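Local coordinates for protein alpha-fucosidase (Bifidobacterium bifidum, PDB 2EAB) that probably hydrolyses alpha-1,2-linked L-fucose from glycans, this chain being the glycoside hydrolase family 95 catalytic part of a longer, probably membrane-attached protein, at residues G602-T607 with S631-K636; T608-D613 with A635-K640. All blocks are in the same frame, centred on the assembly; numbering follows the deposited sequence.

Contact 1. Residues G602-T607 with S631-K636; sequences GLVGNT and SWSCAK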
loop_
_atom_site.group_PDB
_atom_site.type_symbol
_atom_site.label_atom_id
_atom_site.label_comp_id
_atom_site.label_asym_id
_atom_site.label_seq_id
_atom_site.Cartn_x
_atom_site.Cartn_y
_atom_site.Cartn_z
ATOM N N GLY A 602 -8.877 15.436 -27.854
ATOM C CA GLY A 602 -10.052 14.877 -28.536
ATOM C C GLY A 602 -10.081 13.357 -28.514
ATOM O O GLY A 602 -10.275 12.716 -29.549
ATOM N N LEU A 603 -9.888 12.786 -27.325
ATOM C CA LEU A 603 -9.757 11.332 -27.169
ATOM C C LEU A 603 -10.966 10.654 -26.522
ATOM O O LEU A 603 -11.106 9.432 -26.587
ATOM C CB LEU A 603 -8.470 10.989 -26.407
ATOM C CG LEU A 603 -7.170 11.399 -27.110
ATOM C CD1 LEU A 603 -5.960 11.089 -26.244
ATOM C CD2 LEU A 603 -7.030 10.736 -28.477
ATOM N N VAL A 604 -11.842 11.445 -25.911
ATOM C CA VAL A 604 -13.044 10.908 -25.270
ATOM C C VAL A 604 -13.969 10.264 -26.305
ATOM O O VAL A 604 -14.460 9.150 -26.105
ATOM C CB VAL A 604 -13.791 12.001 -24.460
ATOM C CG1 VAL A 604 -15.152 11.507 -23.975
ATOM C CG2 VAL A 604 -12.946 12.452 -23.279
ATOM N N GLY A 605 -14.197 10.971 -27.410
ATOM C CA GLY A 605 -15.063 10.486 -28.475
ATOM C C GLY A 605 -16.484 10.242 -28.011
ATOM O O GLY A 605 -17.022 10.980 -27.181
ATOM N N ASN A 606 -17.080 9.179 -28.540
ATOM C CA ASN A 606 -18.491 8.881 -28.330
ATOM C C ASN A 606 -18.784 7.440 -28.736
ATOM O O ASN A 606 -17.867 6.691 -29.083
ATOM C CB ASN A 606 -19.367 9.861 -29.127
ATOM C CG ASN A 606 -19.087 9.817 -30.624
ATOM O OD1 ASN A 606 -18.909 8.747 -31.211
ATOM N ND2 ASN A 606 -19.058 10.988 -31.253
ATOM N N THR A 607 -20.057 7.055 -28.704
ATOM C CA THR A 607 -20.455 5.698 -29.078
ATOM C C THR A 607 -21.199 5.647 -30.418
ATOM O O THR A 607 -21.983 4.727 -30.668
ATOM C CB THR A 607 -21.291 5.021 -27.970
ATOM O OG1 THR A 607 -22.480 5.786 -27.731
ATOM C CG2 THR A 607 -20.488 4.917 -26.677
ATOM N N SER A 631 -12.482 5.331 -30.109
ATOM C CA SER A 631 -12.338 6.294 -29.024
ATOM C C SER A 631 -12.483 5.623 -27.663
ATOM O O SER A 631 -12.998 4.501 -27.553
ATOM C CB SER A 631 -13.364 7.418 -29.164
ATOM O OG SER A 631 -14.681 6.929 -28.976
ATOM N N TRP A 632 -12.051 6.322 -26.623
ATOM C CA TRP A 632 -12.137 5.775 -25.278
ATOM C C TRP A 632 -13.573 5.435 -24.878
ATOM O O TRP A 632 -13.813 4.382 -24.291
ATOM C CB TRP A 632 -11.508 6.718 -24.258
ATOM C CG TRP A 632 -10.031 6.919 -24.455
ATOM C CD1 TRP A 632 -9.189 6.199 -25.266
ATOM C CD2 TRP A 632 -9.219 7.897 -23.805
ATOM N NE1 TRP A 632 -7.908 6.683 -25.164
ATOM C CE2 TRP A 632 -7.897 7.721 -24.267
ATOM C CE3 TRP A 632 -9.480 8.909 -22.868
ATOM C CZ2 TRP A 632 -6.841 8.528 -23.836
ATOM C CZ3 TRP A 632 -8.428 9.709 -22.437
ATOM C CH2 TRP A 632 -7.126 9.511 -22.921
ATOM N N SER A 633 -14.527 6.311 -25.205
ATOM C CA SER A 633 -15.943 6.051 -24.912
ATOM C C SER A 633 -16.451 4.806 -25.634
ATOM O O SER A 633 -17.181 3.996 -25.057
ATOM C CB SER A 633 -16.819 7.250 -25.286
ATOM O OG SER A 633 -16.489 8.384 -24.502
ATOM N N CYS A 634 -16.064 4.659 -26.899
ATOM C CA CYS A 634 -16.469 3.503 -27.682
ATOM C C CYS A 634 -15.902 2.218 -27.082
ATOM O O CYS A 634 -16.647 1.281 -26.794
ATOM C CB CYS A 634 -16.037 3.664 -29.136
ATOM S SG CYS A 634 -16.421 2.219 -30.142
ATOM N N ALA A 635 -14.589 2.189 -26.864
ATOM C CA ALA A 635 -13.928 1.010 -26.306
ATOM C C ALA A 635 -14.552 0.611 -24.967
ATOM O O ALA A 635 -14.865 -0.558 -24.739
ATOM C CB ALA A 635 -12.428 1.254 -26.150
ATOM N N LYS A 636 -14.761 1.597 -24.096
ATOM C CA LYS A 636 -15.326 1.354 -22.770
ATOM C C LYS A 636 -16.711 0.709 -22.867
ATOM O O LYS A 636 -17.028 -0.219 -22.117
ATOM C CB LYS A 636 -15.402 2.671 -21.996
ATOM C CG LYS A 636 -16.036 2.579 -20.623
ATOM C CD LYS A 636 -15.922 3.906 -19.899
ATOM C CE LYS A 636 -16.811 3.952 -18.675
ATOM N NZ LYS A 636 -18.243 4.106 -19.035
#

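Contact 2. Residues T608-D613 with A635-K640; sequences TDCSAD and AKSLLK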
loop_
_atom_site.group_PDB
_atom_site.type_symbol
_atom_site.label_atom_id
_atom_site.label_comp_id
_atom_site.label_asym_id
_atom_site.label_seq_id
_atom_site.Cartn_x
_atom_site.Cartn_y
_atom_site.Cartn_z
ATOM N N THR A 608 -20.943 6.634 -31.271
ATOM C CA THR A 608 -21.539 6.686 -32.604
ATOM C C THR A 608 -20.740 5.801 -33.555
ATOM O O THR A 608 -19.516 5.924 -33.638
ATOM C CB THR A 608 -21.579 8.131 -33.142
ATOM O OG1 THR A 608 -22.237 8.976 -32.192
ATOM C CG2 THR A 608 -22.317 8.203 -34.482
ATOM N N ASP A 609 -21.438 4.917 -34.270
ATOM C CA ASP A 609 -20.802 3.947 -35.172
ATOM C C ASP A 609 -19.726 3.159 -34.423
ATOM O O ASP A 609 -18.589 3.010 -34.884
ATOM C CB ASP A 609 -20.243 4.641 -36.421
ATOM C CG ASP A 609 -21.318 5.356 -37.217
ATOM O OD1 ASP A 609 -22.398 4.763 -37.429
ATOM O OD2 ASP A 609 -21.083 6.513 -37.624
ATOM N N CYS A 610 -20.121 2.660 -33.259
ATOM C CA CYS A 610 -19.220 1.985 -32.346
ATOM C C CYS A 610 -19.527 0.496 -32.333
ATOM O O CYS A 610 -20.631 0.078 -31.980
ATOM C CB CYS A 610 -19.358 2.590 -30.952
ATOM S SG CYS A 610 -18.395 1.786 -29.672
ATOM N N SER A 611 -18.532 -0.293 -32.729
ATOM C CA SER A 611 -18.675 -1.732 -32.879
ATOM C C SER A 611 -17.335 -2.394 -32.607
ATOM O O SER A 611 -16.290 -1.824 -32.910
ATOM C CB SER A 611 -19.111 -2.055 -34.310
ATOM O OG SER A 611 -19.025 -3.444 -34.572
ATOM N N ALA A 612 -17.373 -3.606 -32.061
ATOM C CA ALA A 612 -16.154 -4.392 -31.872
ATOM C C ALA A 612 -15.477 -4.697 -33.207
ATOM O O ALA A 612 -14.274 -4.962 -33.247
ATOM C CB ALA A 612 -16.451 -5.671 -31.110
ATOM N N ASP A 613 -16.247 -4.636 -34.295
ATOM C CA ASP A 613 -15.705 -4.785 -35.645
ATOM C C ASP A 613 -14.709 -3.677 -36.005
ATOM O O ASP A 613 -13.897 -3.848 -36.918
ATOM C CB ASP A 613 -16.833 -4.817 -36.684
ATOM C CG ASP A 613 -17.634 -6.106 -36.650
ATOM O OD1 ASP A 613 -17.142 -7.121 -36.112
ATOM O OD2 ASP A 613 -18.765 -6.109 -37.184
ATOM N N ALA A 635 -14.589 2.189 -26.864
ATOM C CA ALA A 635 -13.928 1.010 -26.306
ATOM C C ALA A 635 -14.552 0.611 -24.967
ATOM O O ALA A 635 -14.865 -0.558 -24.739
ATOM C CB ALA A 635 -12.428 1.254 -26.150
ATOM N N LYS A 636 -14.761 1.597 -24.096
ATOM C CA LYS A 636 -15.326 1.354 -22.770
ATOM C C LYS A 636 -16.711 0.709 -22.867
ATOM O O LYS A 636 -17.028 -0.219 -22.117
ATOM C CB LYS A 636 -15.402 2.671 -21.996
ATOM C CG LYS A 636 -16.036 2.579 -20.623
ATOM C CD LYS A 636 -15.922 3.906 -19.899
ATOM C CE LYS A 636 -16.811 3.952 -18.675
ATOM N NZ LYS A 636 -18.243 4.106 -19.035
ATOM N N SER A 637 -17.524 1.195 -23.806
ATOM C CA SER A 637 -18.897 0.717 -23.979
ATOM C C SER A 637 -18.977 -0.714 -24.511
ATOM O O SER A 637 -20.022 -1.356 -24.405
ATOM C CB SER A 637 -19.680 1.653 -24.910
ATOM O OG SER A 637 -19.348 1.435 -26.271
ATOM N N LEU A 638 -17.883 -1.204 -25.090
ATOM C CA LEU A 638 -17.874 -2.517 -25.733
ATOM C C LEU A 638 -17.360 -3.644 -24.852
ATOM O O LEU A 638 -17.447 -4.814 -25.230
ATOM C CB LEU A 638 -17.073 -2.468 -27.031
ATOM C CG LEU A 638 -17.654 -1.615 -28.158
ATOM C CD1 LEU A 638 -16.626 -1.465 -29.262
ATOM C CD2 LEU A 638 -18.956 -2.200 -28.698
ATOM N N LEU A 639 -16.821 -3.304 -23.683
ATOM C CA LEU A 639 -16.245 -4.315 -22.800
ATOM C C LEU A 639 -17.309 -5.175 -22.130
ATOM O O LEU A 639 -17.117 -6.385 -21.957
ATOM C CB LEU A 639 -15.329 -3.670 -21.759
ATOM C CG LEU A 639 -14.031 -3.067 -22.308
ATOM C CD1 LEU A 639 -13.402 -2.152 -21.278
ATOM C CD2 LEU A 639 -13.041 -4.150 -22.736
ATOM N N LYS A 640 -18.428 -4.552 -21.759
ATOM C CA LYS A 640 -19.512 -5.244 -21.049
ATOM C C LYS A 640 -18.937 -6.167 -19.968
ATOM O O LYS A 640 -19.167 -7.382 -19.978
ATOM C CB LYS A 640 -20.397 -6.015 -22.033
ATOM C CG LYS A 640 -21.221 -5.114 -22.951
ATOM C CD LYS A 640 -21.948 -5.893 -24.044
ATOM C CE LYS A 640 -22.825 -7.015 -23.510
ATOM N NZ LYS A 640 -23.199 -7.959 -24.610
#

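Contact 1. Residues G602-T607 with S631-K636
The carbonyl oxygen V604 O is gripped twice by S633. S633 OG donates to V604 O over 2.7 Å, coming from above the carbonyl plane, 47° out of it. S633 N donates to V604 O at 3.0 Å, in the carbonyl plane. The hydroxyl folds back to this oxygen because S633 OG lies anti to the carbonyl carbon (chi1 -64°). V604 CG1 packs against the same S633 OG. One residue earlier, W632 N donates to L603 O at 3.3 Å, nearly along the C=O axis. L603 O also lies over one face of the W632 ring. The L603 side chain lies over the six-membered ring: CB sits 3.8 Å from the centroid in a CH-pi contact, and CD1 touches the benzene-side atom CZ2 of W632 at 3.6 Å. At the N-cap, S631 CB packs on G605 CA at 3.6 Å. A side chain on G605 would collide with S631 CB, and its positive phi also suits glycine. S631 OG takes a weak bond from N606 N and another weak one, the capping bond, from C634 N. The stronger partner of S631 OG is N629 OD1, a hydrogen bond. T607 CG2 rests near S633 O. Behind the contact, W632 packs on I591 of helix 577-596 and V543 of helix 525-546. D599 holds the backbone N-H groups of L603 and V604. The contact is an N-capped helix start: S631 is the N-cap of helix 632-639, and carbonyls of the preceding loop take up first-turn N-H groups in the family 95 catalytic domain.

Contact 2. Residues T608-D613 with A635-K640
C610, half of the disulfide that pins this surface loop to helix 632-639 in the family 95 catalytic domain, meets L638. No hydrogen bond joins the two segments, so van der Waals contact carries the meeting. C610 comes first along the loop. Its SG is anti to the backbone N (chi1 176°), which carries the sulfur toward the helix, where it bonds to C634. On the helix side, SG lies 3.7 Å from L638 CD1 and a similar distance from L638 CG. It also lies 3.5 Å from S637 OG. That hydroxyl has its polar partner elsewhere, in C634 O one turn back. S611 follows, its CB directed away from the helix. Its backbone carbon C is touched by L638 CD1 at 3.5 Å. The leucine methyl therefore presses on the peptide unit that leads into A612, not on a side chain. A612 N lies 3.6 Å from L638 CD1 and 4.0 Å from L638 CD2, so both branches reach this nitrogen. An alanine in place of L638 would probably open a gap beside C610 SG and the S611-A612 peptide, which the leucine methyls now fill. W615 and L558 also touch the L638 side chain. A612 packs on L558 and K549, which places this bend beside strands 548-549 and 558-565. The 3-10 segment begins at A612, and an ST turn marks its start: S611 OG accepts from D613 N at 3.0 Å.

Coming from the N terminus, the chain leaves helix 577-596 and passes through 602-607 and then 608-613. It then runs on through a loop to helix 632-639. Contact 1 closes that long excursion at the start of the helix, and contact 2 closes it toward the end. Along the sequence the order is 602-607, 608-613, 631-636, 635-640, so the two closures cross rather than nest: the earlier loop segment meets the earlier part of the helix. They share A635 and K636. The C610-C634 disulfide joins the loop segment of contact 2 to the helix segment of contact 1, and T607 CG2 packs near S637 OG. Together they tie the loop to one helix, beside helices 525-546 and 577-596.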